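Local atomic coordinates of NAD dependent epimerase/dehydratase family (uncultured archaeon MedDCM-OCT-S05-C57, PDB entry 5Y1F), a protein that binds NAD and probably oxidises the 3-hydroxyl of L-threonine, as a monomeric dehydrogenase of the NAD-dependent epimerase/dehydratase family. Residues Arg179-Pro184 and Tyr253-Met258; Leu186-His191 and Met227-Ala232. All coordinates share one frame; numbering follows the deposited sequence.

Contact 1. Residues Arg179-Pro184 and Tyr253-Met258; sequences RGIRYP and YNLSSM. With NAD (nicotinamide-adenine-dinucleotide), chain B.
Y253 reaches round I181 with both of its backbone polar groups, its N-H to the oxygen of G180 and its oxygen to the N-H of R182, a short parallel pairing in the Rossmann-type sheet of this dehydrogenase. The second bond is the shorter, 2.8 Å from R182 N to Y253 O. Beside it the packing is close: CG2 of I181, the branch anti to the backbone N, lies 3.6 Å from CB of L255, and a beta-branched residue suits this extended backbone. R182 points to the other face of the sheet. Its chain runs extended from CG to NE and brings NH1 2.9 Å from OD1 of N254. The acceptor lies in the guanidinium plane, yet NH1 stands 37° out of the amide carbonyl plane, the two flat groups being turned 48° apart. NE forms a salt bridge with E164, and NH1 also meets Q146 O, while ND2 of N254 binds N296 O and so fixes which way the amide faces. With a leucine in place of R182, E164 would probably lose its buried cationic mate and N254 OD1 a donor. Beyond this point the pairing loosens. R182 centres an inverse gamma turn, and R182 O is 4.2 Å from L255 N; a water bridges them, donating to R182 O and accepting from L255 N at 2.9 Å. The proline ring of P184, which has no N-H to satisfy, rests by CD against L255 O. Its own carbonyl faces the cofactor, P184 O standing 3.3 Å from C4N of the nicotinamide.

Contact 2. Residues Leu186-His191 and Met227-Ala232; sequences LISWKH and MFMDDA. With NAD (nicotinamide-adenine-dinucleotide), chain B.
The carbonyl oxygen of I187 accepts the N-H of M229, 2.8 Å from N to O and in the carbonyl plane. The same oxygen meets the ring of F228 obliquely, with CD2 3.3 Å away. M229 opens a helix, where an N-H has no earlier turn to bond to, and I187 O supplies that acceptor from the neighbouring strand. One step back, I187 N donates to M227 O at 3.0 Å, and CA of L186 approaches the same oxygen. Two parallel strands thus run side by side, and one of them passes directly into a helix with F228 at the N-cap position; A232 N then closes the first turn on F228 O. This is a strand-to-helix junction of the Rossmann-type fold, set at the nicotinamide end of the cofactor. L186 serves both sides. Its backbone N-H binds O7N of the NAD carboxamide at 3.0 Å, and CG packs on that amide, 3.7 Å from C7N. With CG anti to the carbonyl carbon (chi1 -57°), the fork opens toward the helix, and CD2 lies 3.7 Å from CB of A232, where a small methyl fits close to the branched leucine. M229 is bent at chi2 and chi3, which curls its flexible thioether back until CE touches CB of L186 at 3.9 Å. CB of S188 lies against CB of M229, while its hydroxyl is bonded to NE2 of Q30, a residue that also binds L186 O and whose backbone N holds the cofactor.

Overall arrangement
From the N terminus the chain first lays down the strands and helices that hold most of the NAD, then enters strand 178-187, which carries segment 179-184 of contact 1 and, at its end, the start of segment 186-191 of contact 2. It next passes through helix 199-211 and returns in strand 223-228, where contact 2 closes a loop of 35 residues. Helix 229-241 follows, and only at 253-254 does the chain come back to close contact 1, so contact 2 is nested inside the larger loop. Strand 178-187 thereby joins two later strands to one sheet. The contacts, with centres 13 Å apart, meet at M227, whose CE lies 3.5 Å from L255 CD2, and both border the nicotinamide.

Contact 1. Residues Arg179-Pro184 and Tyr253-Met258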
loop_
_atom_site.group_PDB
_atom_site.type_symbol
_atom_site.label_atom_id
_atom_site.label_comp_id
_atom_site.label_asym_id
_atom_site.label_seq_id
_atom_site.Cartn_x
_atom_site.Cartn_y
_atom_site.Cartn_z
ATOM N N ARG A 179 1.264 -8.049 11.347
ATOM C CA ARG A 179 2.309 -7.071 11.055
ATOM C C ARG A 179 1.792 -6.144 9.984
ATOM O O ARG A 179 0.931 -6.500 9.169
ATOM C CB ARG A 179 3.563 -7.800 10.582
ATOM C CG ARG A 179 4.047 -8.809 11.600
ATOM C CD ARG A 179 5.162 -9.664 11.087
ATOM N NE ARG A 179 5.450 -10.755 12.032
ATOM C CZ ARG A 179 6.577 -11.480 12.039
ATOM N NH1 ARG A 179 7.567 -11.222 11.220
ATOM N NH2 ARG A 179 6.695 -12.473 12.936
ATOM N N GLY A 180 2.319 -4.924 9.980
ATOM C CA GLY A 180 1.916 -3.947 8.998
ATOM C C GLY A 180 2.911 -2.814 8.863
ATOM O O GLY A 180 3.788 -2.608 9.711
ATOM N N ILE A 181 2.776 -2.113 7.744
ATOM C CA ILE A 181 3.637 -1.002 7.360
ATOM C C ILE A 181 2.746 0.179 7.055
ATOM O O ILE A 181 1.697 0.029 6.357
ATOM C CB ILE A 181 4.464 -1.367 6.134
ATOM C CG1 ILE A 181 5.475 -2.466 6.471
ATOM C CG2 ILE A 181 5.172 -0.152 5.565
ATOM C CD1 ILE A 181 6.116 -3.110 5.269
ATOM N N ARG A 182 3.174 1.360 7.491
ATOM C CA ARG A 182 2.559 2.628 7.033
ATOM C C ARG A 182 3.141 2.978 5.664
ATOM O O ARG A 182 4.097 3.719 5.567
ATOM C CB ARG A 182 2.860 3.736 8.024
ATOM C CG ARG A 182 2.156 3.596 9.347
ATOM C CD ARG A 182 2.724 4.500 10.396
ATOM N NE ARG A 182 1.952 4.433 11.626
ATOM C CZ ARG A 182 2.382 4.878 12.799
ATOM N NH1 ARG A 182 3.614 5.403 12.934
ATOM N NH2 ARG A 182 1.584 4.817 13.850
ATOM N N TYR A 183 2.608 2.415 4.593
ATOM C CA TYR A 183 3.249 2.658 3.314
ATOM C C TYR A 183 3.178 4.137 2.984
ATOM O O TYR A 183 2.160 4.791 3.193
ATOM C CB TYR A 183 2.601 1.895 2.141
ATOM C CG TYR A 183 2.646 0.402 2.172
ATOM C CD1 TYR A 183 3.837 -0.290 2.074
ATOM C CD2 TYR A 183 1.471 -0.336 2.087
ATOM C CE1 TYR A 183 3.843 -1.679 1.916
ATOM C CE2 TYR A 183 1.484 -1.710 1.910
ATOM C CZ TYR A 183 2.675 -2.376 1.858
ATOM O OH TYR A 183 2.632 -3.746 1.600
ATOM N N PRO A 184 4.249 4.655 2.391
ATOM C CA PRO A 184 4.215 5.924 1.682
ATOM C C PRO A 184 3.477 5.806 0.369
ATOM O O PRO A 184 2.912 4.741 0.039
ATOM C CB PRO A 184 5.650 6.306 1.570
ATOM C CG PRO A 184 6.339 5.026 1.429
ATOM C CD PRO A 184 5.548 4.005 2.197
ATOM N N TYR A 253 4.710 -0.088 11.301
ATOM C CA TYR A 253 6.045 0.453 11.018
ATOM C C TYR A 253 6.020 1.616 10.078
ATOM O O TYR A 253 5.580 1.468 8.926
ATOM C CB TYR A 253 6.948 -0.613 10.438
ATOM C CG TYR A 253 7.616 -1.501 11.493
ATOM C CD1 TYR A 253 8.785 -1.078 12.148
ATOM C CD2 TYR A 253 7.100 -2.746 11.832
ATOM C CE1 TYR A 253 9.384 -1.834 13.129
ATOM C CE2 TYR A 253 7.750 -3.522 12.764
ATOM C CZ TYR A 253 8.831 -3.038 13.451
ATOM O OH TYR A 253 9.454 -3.860 14.420
ATOM N N ASN A 254 6.655 2.726 10.461
ATOM C CA ASN A 254 7.035 3.730 9.483
ATOM C C ASN A 254 7.980 3.132 8.473
ATOM O O ASN A 254 8.786 2.250 8.802
ATOM C CB ASN A 254 7.758 4.893 10.164
ATOM C CG ASN A 254 6.842 5.888 10.823
ATOM O OD1 ASN A 254 5.606 5.720 10.887
ATOM N ND2 ASN A 254 7.435 6.959 11.369
ATOM N N LEU A 255 7.944 3.615 7.238
ATOM C CA LEU A 255 8.769 3.086 6.151
ATOM C C LEU A 255 9.048 4.190 5.166
ATOM O O LEU A 255 8.115 4.854 4.697
ATOM C CB LEU A 255 8.081 1.918 5.468
ATOM C CG LEU A 255 9.061 1.024 4.688
ATOM C CD1 LEU A 255 9.807 0.078 5.620
ATOM C CD2 LEU A 255 8.364 0.261 3.558
ATOM N N SER A 256 10.320 4.367 4.812
ATOM C CA SER A 256 10.779 5.468 4.004
ATOM C C SER A 256 11.608 5.034 2.806
ATOM O O SER A 256 12.333 4.024 2.838
ATOM C CB SER A 256 11.598 6.403 4.850
ATOM O OG SER A 256 12.029 7.588 4.218
ATOM N N SER A 257 11.553 5.851 1.757
ATOM C CA SER A 257 12.516 5.782 0.683
ATOM C C SER A 257 12.835 7.195 0.198
ATOM O O SER A 257 13.961 7.682 0.439
ATOM C CB SER A 257 12.037 4.889 -0.434
ATOM O OG SER A 257 12.999 4.944 -1.493
ATOM N N MET A 258 11.921 7.824 -0.516
ATOM C CA MET A 258 12.163 9.107 -1.196
ATOM C C MET A 258 11.191 10.161 -0.713
ATOM O O MET A 258 10.114 9.844 -0.197
ATOM C CB MET A 258 11.944 8.962 -2.705
ATOM C CG MET A 258 12.925 8.046 -3.401
ATOM S SD MET A 258 12.492 7.663 -5.100
ATOM C CE MET A 258 11.239 6.441 -4.784
HETATM P PA NAD B . -6.086 -0.669 -4.572
HETATM O O1A NAD B . -5.256 -0.672 -5.868
HETATM O O2A NAD B . -7.338 0.234 -4.538
HETATM O O5B NAD B . -6.496 -2.216 -4.298
HETATM C C5B NAD B . -7.489 -2.518 -3.340
HETATM C C4B NAD B . -8.301 -3.668 -3.855
HETATM O O4B NAD B . -9.320 -3.824 -2.852
HETATM C C3B NAD B . -9.003 -3.391 -5.174
HETATM O O3B NAD B . -8.605 -4.368 -6.108
HETATM C C2B NAD B . -10.495 -3.478 -4.823
HETATM O O2B NAD B . -11.329 -4.127 -5.800
HETATM C C1B NAD B . -10.476 -4.265 -3.528
HETATM N N9A NAD B . -11.689 -3.989 -2.732
HETATM C C8A NAD B . -12.317 -2.805 -2.587
HETATM N N7A NAD B . -13.435 -2.950 -1.878
HETATM C C5A NAD B . -13.527 -4.254 -1.616
HETATM C C6A NAD B . -14.502 -5.094 -0.909
HETATM N N6A NAD B . -15.614 -4.556 -0.350
HETATM N N1A NAD B . -14.243 -6.393 -0.798
HETATM C C2A NAD B . -13.184 -6.931 -1.377
HETATM N N3A NAD B . -12.246 -6.238 -2.022
HETATM C C4A NAD B . -12.387 -4.927 -2.157
HETATM O O3 NAD B . -5.204 -0.322 -3.283
HETATM P PN NAD B . -3.613 -0.530 -3.113
HETATM O O1N NAD B . -3.168 -1.837 -3.784
HETATM O O2N NAD B . -2.897 0.731 -3.555
HETATM O O5D NAD B . -3.519 -0.670 -1.504
HETATM C C5D NAD B . -3.543 -1.931 -0.912
HETATM C C4D NAD B . -3.366 -1.682 0.592
HETATM O O4D NAD B . -2.172 -0.884 0.814
HETATM C C3D NAD B . -4.527 -0.942 1.219
HETATM O O3D NAD B . -4.626 -1.336 2.614
HETATM C C2D NAD B . -4.030 0.516 1.221
HETATM O O2D NAD B . -4.681 1.286 2.261
HETATM C C1D NAD B . -2.530 0.304 1.497
HETATM N N1N NAD B . -1.715 1.446 1.034
HETATM C C2N NAD B . -1.450 1.683 -0.287
HETATM C C3N NAD B . -0.693 2.766 -0.673
HETATM C C7N NAD B . -0.330 3.052 -2.126
HETATM O O7N NAD B . 0.288 4.052 -2.378
HETATM N N7N NAD B . -0.651 2.195 -3.062
HETATM C C4N NAD B . -0.193 3.621 0.295
HETATM C C5N NAD B . -0.504 3.402 1.627
HETATM C C6N NAD B . -1.266 2.301 1.968
HETATM O O HOH W 1 5.944 5.508 6.412
#

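Contact 2. Residues Leu186-His191 and Met227-Ala232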
loop_
_atom_site.group_PDB
_atom_site.type_symbol
_atom_site.label_atom_id
_atom_site.label_comp_id
_atom_site.label_asym_id
_atom_site.label_seq_id
_atom_site.Cartn_x
_atom_site.Cartn_y
_atom_site.Cartn_z
ATOM N N LEU A 186 3.014 4.859 -3.311
ATOM C CA LEU A 186 3.699 3.789 -4.043
ATOM C C LEU A 186 3.583 4.032 -5.530
ATOM O O LEU A 186 2.517 4.355 -6.054
ATOM C CB LEU A 186 3.188 2.411 -3.663
ATOM C CG LEU A 186 3.279 2.070 -2.190
ATOM C CD1 LEU A 186 2.801 0.665 -1.923
ATOM C CD2 LEU A 186 4.653 2.277 -1.631
ATOM N N ILE A 187 4.690 3.792 -6.243
ATOM C CA ILE A 187 4.767 4.050 -7.679
ATOM C C ILE A 187 5.079 2.750 -8.394
ATOM O O ILE A 187 5.954 1.996 -7.980
ATOM C CB ILE A 187 5.880 5.076 -7.960
ATOM C CG1 ILE A 187 5.507 6.427 -7.320
ATOM C CG2 ILE A 187 6.146 5.244 -9.428
ATOM C CD1 ILE A 187 6.653 7.422 -7.193
ATOM N N SER A 188 4.308 2.447 -9.433
ATOM C CA SER A 188 4.470 1.229 -10.197
ATOM C C SER A 188 3.962 1.483 -11.605
ATOM O O SER A 188 3.186 2.420 -11.819
ATOM C CB SER A 188 3.676 0.088 -9.560
ATOM O OG SER A 188 2.280 0.360 -9.644
ATOM N N TRP A 189 4.359 0.591 -12.515
ATOM C CA TRP A 189 3.869 0.627 -13.917
ATOM C C TRP A 189 2.994 -0.531 -14.258
ATOM O O TRP A 189 2.285 -0.451 -15.268
ATOM C CB TRP A 189 5.010 0.751 -14.894
ATOM C CG TRP A 189 6.010 -0.374 -14.799
ATOM C CD1 TRP A 189 7.103 -0.437 -14.033
ATOM C CD2 TRP A 189 5.895 -1.637 -15.451
ATOM N NE1 TRP A 189 7.707 -1.656 -14.158
ATOM C CE2 TRP A 189 6.951 -2.430 -14.997
ATOM C CE3 TRP A 189 4.973 -2.173 -16.354
ATOM C CZ2 TRP A 189 7.174 -3.744 -15.482
ATOM C CZ3 TRP A 189 5.164 -3.482 -16.807
ATOM C CH2 TRP A 189 6.256 -4.244 -16.355
ATOM N N LYS A 190 2.970 -1.594 -13.497
ATOM C CA LYS A 190 2.181 -2.782 -13.883
ATOM C C LYS A 190 0.687 -2.642 -13.734
ATOM O O LYS A 190 -0.071 -3.397 -14.326
ATOM C CB LYS A 190 2.594 -4.007 -13.110
ATOM C CG LYS A 190 3.916 -4.582 -13.560
ATOM C CD LYS A 190 4.154 -5.920 -12.887
ATOM C CE LYS A 190 5.322 -6.627 -13.525
ATOM N NZ LYS A 190 5.584 -7.907 -12.806
ATOM N N HIS A 191 0.232 -1.672 -12.957
ATOM C CA HIS A 191 -1.181 -1.408 -12.768
ATOM C C HIS A 191 -1.507 0.004 -13.258
ATOM O O HIS A 191 -0.700 0.929 -13.086
ATOM C CB HIS A 191 -1.436 -1.543 -11.275
ATOM C CG HIS A 191 -2.886 -1.553 -10.925
ATOM N ND1 HIS A 191 -3.640 -2.694 -10.854
ATOM C CD2 HIS A 191 -3.662 -0.564 -10.439
ATOM C CE1 HIS A 191 -4.859 -2.389 -10.442
ATOM N NE2 HIS A 191 -4.880 -1.114 -10.127
ATOM N N MET A 227 7.758 5.752 -2.692
ATOM C CA MET A 227 8.563 4.546 -2.779
ATOM C C MET A 227 8.203 3.792 -4.036
ATOM O O MET A 227 7.035 3.662 -4.396
ATOM C CB MET A 227 8.314 3.694 -1.534
ATOM C CG MET A 227 9.126 2.410 -1.451
ATOM S SD MET A 227 8.898 1.480 0.066
ATOM C CE MET A 227 9.517 2.622 1.301
ATOM N N PHE A 228 9.231 3.249 -4.689
ATOM C CA PHE A 228 8.967 2.359 -5.853
ATOM C C PHE A 228 8.412 1.018 -5.384
ATOM O O PHE A 228 8.806 0.509 -4.347
ATOM C CB PHE A 228 10.254 2.180 -6.658
ATOM C CG PHE A 228 10.048 1.445 -7.961
ATOM C CD1 PHE A 228 10.835 0.330 -8.274
ATOM C CD2 PHE A 228 9.086 1.818 -8.845
ATOM C CE1 PHE A 228 10.639 -0.392 -9.458
ATOM C CE2 PHE A 228 8.881 1.127 -10.041
ATOM C CZ PHE A 228 9.653 0.014 -10.318
ATOM N N MET A 229 7.490 0.464 -6.149
ATOM C CA MET A 229 6.833 -0.766 -5.732
ATOM C C MET A 229 7.787 -1.884 -5.388
ATOM O O MET A 229 7.500 -2.615 -4.438
ATOM C CB MET A 229 5.808 -1.174 -6.781
ATOM C CG MET A 229 4.897 -2.301 -6.379
ATOM S SD MET A 229 3.839 -1.934 -4.957
ATOM C CE MET A 229 2.660 -0.841 -5.706
ATOM N N ASP A 230 8.877 -2.067 -6.137
ATOM C CA ASP A 230 9.746 -3.228 -5.799
ATOM C C ASP A 230 10.240 -3.126 -4.364
ATOM O O ASP A 230 10.348 -4.128 -3.657
ATOM C CB ASP A 230 10.976 -3.307 -6.711
ATOM C CG ASP A 230 10.675 -3.653 -8.142
ATOM O OD1 ASP A 230 9.535 -3.545 -8.573
ATOM O OD2 ASP A 230 11.640 -4.010 -8.849
ATOM N N ASP A 231 10.556 -1.897 -3.926
ATOM C CA ASP A 231 10.945 -1.695 -2.536
ATOM C C ASP A 231 9.807 -2.021 -1.557
ATOM O O ASP A 231 10.044 -2.625 -0.510
ATOM C CB ASP A 231 11.439 -0.252 -2.340
ATOM C CG ASP A 231 12.873 -0.044 -2.687
ATOM O OD1 ASP A 231 13.250 1.123 -2.959
ATOM O OD2 ASP A 231 13.685 -1.008 -2.639
ATOM N N ALA A 232 8.580 -1.541 -1.852
ATOM C CA ALA A 232 7.498 -1.800 -0.961
ATOM C C ALA A 232 7.191 -3.297 -0.818
ATOM O O ALA A 232 6.867 -3.769 0.268
ATOM C CB ALA A 232 6.271 -1.020 -1.369
HETATM P PA NAD B . -6.086 -0.669 -4.572
HETATM O O1A NAD B . -5.256 -0.672 -5.868
HETATM O O2A NAD B . -7.338 0.234 -4.538
HETATM O O5B NAD B . -6.496 -2.216 -4.298
HETATM C C5B NAD B . -7.489 -2.518 -3.340
HETATM C C4B NAD B . -8.301 -3.668 -3.855
HETATM O O4B NAD B . -9.320 -3.824 -2.852
HETATM C C3B NAD B . -9.003 -3.391 -5.174
HETATM O O3B NAD B . -8.605 -4.368 -6.108
HETATM C C2B NAD B . -10.495 -3.478 -4.823
HETATM O O2B NAD B . -11.329 -4.127 -5.800
HETATM C C1B NAD B . -10.476 -4.265 -3.528
HETATM N N9A NAD B . -11.689 -3.989 -2.732
HETATM C C8A NAD B . -12.317 -2.805 -2.587
HETATM N N7A NAD B . -13.435 -2.950 -1.878
HETATM C C5A NAD B . -13.527 -4.254 -1.616
HETATM C C6A NAD B . -14.502 -5.094 -0.909
HETATM N N6A NAD B . -15.614 -4.556 -0.350
HETATM N N1A NAD B . -14.243 -6.393 -0.798
HETATM C C2A NAD B . -13.184 -6.931 -1.377
HETATM N N3A NAD B . -12.246 -6.238 -2.022
HETATM C C4A NAD B . -12.387 -4.927 -2.157
HETATM O O3 NAD B . -5.204 -0.322 -3.283
HETATM P PN NAD B . -3.613 -0.530 -3.113
HETATM O O1N NAD B . -3.168 -1.837 -3.784
HETATM O O2N NAD B . -2.897 0.731 -3.555
HETATM O O5D NAD B . -3.519 -0.670 -1.504
HETATM C C5D NAD B . -3.543 -1.931 -0.912
HETATM C C4D NAD B . -3.366 -1.682 0.592
HETATM O O4D NAD B . -2.172 -0.884 0.814
HETATM C C3D NAD B . -4.527 -0.942 1.219
HETATM O O3D NAD B . -4.626 -1.336 2.614
HETATM C C2D NAD B . -4.030 0.516 1.221
HETATM O O2D NAD B . -4.681 1.286 2.261
HETATM C C1D NAD B . -2.530 0.304 1.497
HETATM N N1N NAD B . -1.715 1.446 1.034
HETATM C C2N NAD B . -1.450 1.683 -0.287
HETATM C C3N NAD B . -0.693 2.766 -0.673
HETATM C C7N NAD B . -0.330 3.052 -2.126
HETATM O O7N NAD B . 0.288 4.052 -2.378
HETATM N N7N NAD B . -0.651 2.195 -3.062
HETATM C C4N NAD B . -0.193 3.621 0.295
HETATM C C5N NAD B . -0.504 3.402 1.627
HETATM C C6N NAD B . -1.266 2.301 1.968
#